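Local coordinates for Fe(2+) transporter FeoB (Methanocaldococcus jannaschii, PDB 2WJI), which probably transports ferrous iron across the cell membrane, driven by GTP that its cytosolic G domain, the part present here, binds, at residues A[110-115]-A[157-162]. Residues are numbered along the deposited sequence; the frame is centred on the assembly and turned at random.
Sequences NLLLAL and KAISIA
Leu-112 of strand 111-116 and Asn-110 just before it meet the last helix, 152-162, Leu-112 by an apolar tip and Asn-110 by an amide. The axes of strand 111-115 and helix 157-162 run antiparallel (171°), 9.5 Å apart at closest approach. CB of Leu-112 points toward the helix but stays 4.6 Å from CB of Ala-162. CG, anti to the backbone N (chi1 171°), is placed beside the carbonyl carbon and is the fork of the chain. CD1 of Leu-112 comes only to 4.5 Å from CB of Ala-158. CD2 of Leu-112 does the touching: it lies 3.8 Å from the backbone N of Ile-159 and 3.9 Å from CB of Ala-158. CG1 of Ile-159 borders the same methyl, and CB of Ala-162 lies 4.4 Å from CD2 of Leu-112. One methyl thus sits among residues one turn apart, Ala-158 and Ala-162, with Ile-159 beside them; the two alanines bring the backbone close. Val-142 of strand 141-143 touches both Leu-112 and Ala-158, continuing this apolar layer. At the N-terminal end of the strand, ND2 of Asn-110 donates to the carbonyl O of Ala-162 at 3.0 Å, with an N-H...O angle of 159°. The acceptor lies nearly in the amide plane, whereas the donor is tilted from the carbonyl plane. ND2 also bonds the carbonyl O of Asp-83, which helps fix the amide's turn. The contact seats the last helix of the P-loop GTPase domain on its sheet: apolar contact through one methyl joins the two, and a neutral amide satisfies a carbonyl of the final helical turn, where the helix dipole probably strengthens its pull on the N-H.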
ATOM      1  N   ASN A 110      11.876  -1.862  -1.766  1.00 34.48           N
ATOM      2  CA  ASN A 110      11.238  -3.095  -2.222  1.00 32.36           C
ATOM      3  C   ASN A 110       9.737  -2.858  -2.291  1.00 31.76           C
ATOM      4  O   ASN A 110       9.074  -2.731  -1.264  1.00 31.88           O
ATOM      5  CB  ASN A 110      11.531  -4.247  -1.263  1.00 28.44           C
ATOM      6  CG  ASN A 110      11.098  -5.592  -1.823  1.00 34.22           C
ATOM      7  OD1 ASN A 110      10.982  -5.760  -3.037  1.00 40.96           O
ATOM      8  ND2 ASN A 110      10.867  -6.558  -0.941  1.00 29.74           N
ATOM      9  N   LEU A 111       9.198  -2.812  -3.500  1.00 33.60           N
ATOM     10  CA  LEU A 111       7.889  -2.210  -3.693  1.00 34.28           C
ATOM     11  C   LEU A 111       6.846  -3.181  -4.226  1.00 32.05           C
ATOM     12  O   LEU A 111       7.165  -4.106  -4.971  1.00 31.77           O
ATOM     13  CB  LEU A 111       8.020  -1.017  -4.636  1.00 36.81           C
ATOM     14  CG  LEU A 111       6.846  -0.052  -4.750  1.00 40.56           C
ATOM     15  CD1 LEU A 111       6.568   0.631  -3.416  1.00 35.48           C
ATOM     16  CD2 LEU A 111       7.149   0.975  -5.826  1.00 44.05           C
ATOM     17  N   LEU A 112       5.599  -2.947  -3.828  1.00 29.25           N
ATOM     18  CA  LEU A 112       4.447  -3.708  -4.295  1.00 27.73           C
ATOM     19  C   LEU A 112       3.270  -2.750  -4.398  1.00 28.21           C
ATOM     20  O   LEU A 112       3.004  -1.973  -3.477  1.00 30.35           O
ATOM     21  CB  LEU A 112       4.100  -4.826  -3.320  1.00 27.52           C
ATOM     22  CG  LEU A 112       2.775  -5.536  -3.603  1.00 34.62           C
ATOM     23  CD1 LEU A 112       2.792  -6.118  -4.999  1.00 41.82           C
ATOM     24  CD2 LEU A 112       2.508  -6.635  -2.575  1.00 34.86           C
ATOM     25  N   LEU A 113       2.564  -2.813  -5.518  1.00 26.54           N
ATOM     26  CA  LEU A 113       1.507  -1.855  -5.802  1.00 28.97           C
ATOM     27  C   LEU A 113       0.131  -2.454  -5.516  1.00 29.07           C
ATOM     28  O   LEU A 113      -0.245  -3.470  -6.097  1.00 33.75           O
ATOM     29  CB  LEU A 113       1.600  -1.417  -7.261  1.00 36.52           C
ATOM     30  CG  LEU A 113       1.494   0.081  -7.530  1.00 47.17           C
ATOM     31  CD1 LEU A 113       2.409   0.820  -6.583  1.00 50.06           C
ATOM     32  CD2 LEU A 113       1.856   0.391  -8.974  1.00 46.97           C
ATOM     33  N   ALA A 114      -0.604  -1.830  -4.603  1.00 26.94           N
ATOM     34  CA  ALA A 114      -1.984  -2.197  -4.337  1.00 27.44           C
ATOM     35  C   ALA A 114      -2.895  -1.174  -5.006  1.00 29.20           C
ATOM     36  O   ALA A 114      -2.946  -0.009  -4.607  1.00 25.94           O
ATOM     37  CB  ALA A 114      -2.240  -2.266  -2.836  1.00 26.35           C
ATOM     38  N   LEU A 115      -3.613  -1.635  -6.026  1.00 25.86           N
ATOM     39  CA  LEU A 115      -4.426  -0.787  -6.884  1.00 24.58           C
ATOM     40  C   LEU A 115      -5.868  -0.843  -6.404  1.00 25.96           C
ATOM     41  O   LEU A 115      -6.623  -1.768  -6.740  1.00 23.17           O
ATOM     42  CB  LEU A 115      -4.301  -1.279  -8.325  1.00 25.92           C
ATOM     43  CG  LEU A 115      -4.983  -0.519  -9.458  1.00 31.89           C
ATOM     44  CD1 LEU A 115      -4.373   0.860  -9.645  1.00 34.77           C
ATOM     45  CD2 LEU A 115      -4.864  -1.334 -10.731  1.00 34.51           C
ATOM     46  N   LYS A 157      -1.297 -12.496  -0.032  1.00 30.62           N
ATOM     47  CA  LYS A 157      -0.498 -13.485  -0.733  1.00 30.83           C
ATOM     48  C   LYS A 157       0.639 -12.824  -1.496  1.00 26.80           C
ATOM     49  O   LYS A 157       1.777 -13.299  -1.459  1.00 26.44           O
ATOM     50  CB  LYS A 157      -1.364 -14.327  -1.672  1.00 30.64           C
ATOM     51  CG  LYS A 157      -0.584 -15.280  -2.558  1.00 40.99           C
ATOM     52  CD  LYS A 157      -1.521 -16.232  -3.292  1.00 50.42           C
ATOM     53  CE  LYS A 157      -0.928 -16.686  -4.619  1.00 57.79           C
ATOM     54  NZ  LYS A 157       0.261 -17.565  -4.448  1.00 62.52           N
ATOM     55  N   ALA A 158       0.326 -11.737  -2.193  1.00 31.00           N
ATOM     56  CA  ALA A 158       1.324 -11.004  -2.949  1.00 27.49           C
ATOM     57  C   ALA A 158       2.390 -10.477  -2.013  1.00 26.73           C
ATOM     58  O   ALA A 158       3.577 -10.521  -2.332  1.00 34.29           O
ATOM     59  CB  ALA A 158       0.685  -9.863  -3.719  1.00 25.21           C
ATOM     60  N   ILE A 159       1.969  -9.980  -0.852  1.00 23.20           N
ATOM     61  CA  ILE A 159       2.925  -9.521   0.163  1.00 23.24           C
ATOM     62  C   ILE A 159       3.903 -10.628   0.584  1.00 27.07           C
ATOM     63  O   ILE A 159       5.121 -10.448   0.562  1.00 27.56           O
ATOM     64  CB  ILE A 159       2.201  -8.968   1.413  1.00 20.15           C
ATOM     65  CG1 ILE A 159       1.537  -7.634   1.093  1.00 19.06           C
ATOM     66  CG2 ILE A 159       3.166  -8.813   2.578  1.00 30.55           C
ATOM     67  CD1 ILE A 159       0.737  -7.050   2.252  1.00 22.85           C
ATOM     68  N   SER A 160       3.376 -11.782   0.959  1.00 29.02           N
ATOM     69  CA  SER A 160       4.232 -12.865   1.446  1.00 32.74           C
ATOM     70  C   SER A 160       5.267 -13.354   0.421  1.00 26.21           C
ATOM     71  O   SER A 160       6.282 -13.924   0.787  1.00 33.87           O
ATOM     72  CB  SER A 160       3.380 -14.045   1.915  1.00 38.57           C
ATOM     73  OG  SER A 160       2.798 -14.684   0.805  1.00 36.36           O
ATOM     74  N   ILE A 161       4.981 -13.167  -0.862  1.00 32.97           N
ATOM     75  CA  ILE A 161       5.923 -13.534  -1.913  1.00 32.87           C
ATOM     76  C   ILE A 161       6.929 -12.406  -2.106  1.00 34.37           C
ATOM     77  O   ILE A 161       8.131 -12.652  -2.255  1.00 31.81           O
ATOM     78  CB  ILE A 161       5.197 -13.804  -3.251  1.00 36.45           C
ATOM     79  CG1 ILE A 161       4.481 -15.155  -3.213  1.00 37.48           C
ATOM     80  CG2 ILE A 161       6.173 -13.758  -4.421  1.00 36.59           C
ATOM     81  CD1 ILE A 161       3.395 -15.321  -4.304  1.00 37.20           C
ATOM     82  N   ALA A 162       6.432 -11.170  -2.077  1.00 30.79           N
ATOM     83  CA  ALA A 162       7.269  -9.997  -2.307  1.00 34.14           C
ATOM     84  C   ALA A 162       8.348  -9.747  -1.246  1.00 37.48           C
ATOM     85  O   ALA A 162       9.373  -9.139  -1.553  1.00 34.99           O
ATOM     86  CB  ALA A 162       6.398  -8.745  -2.484  1.00 37.02           C
TER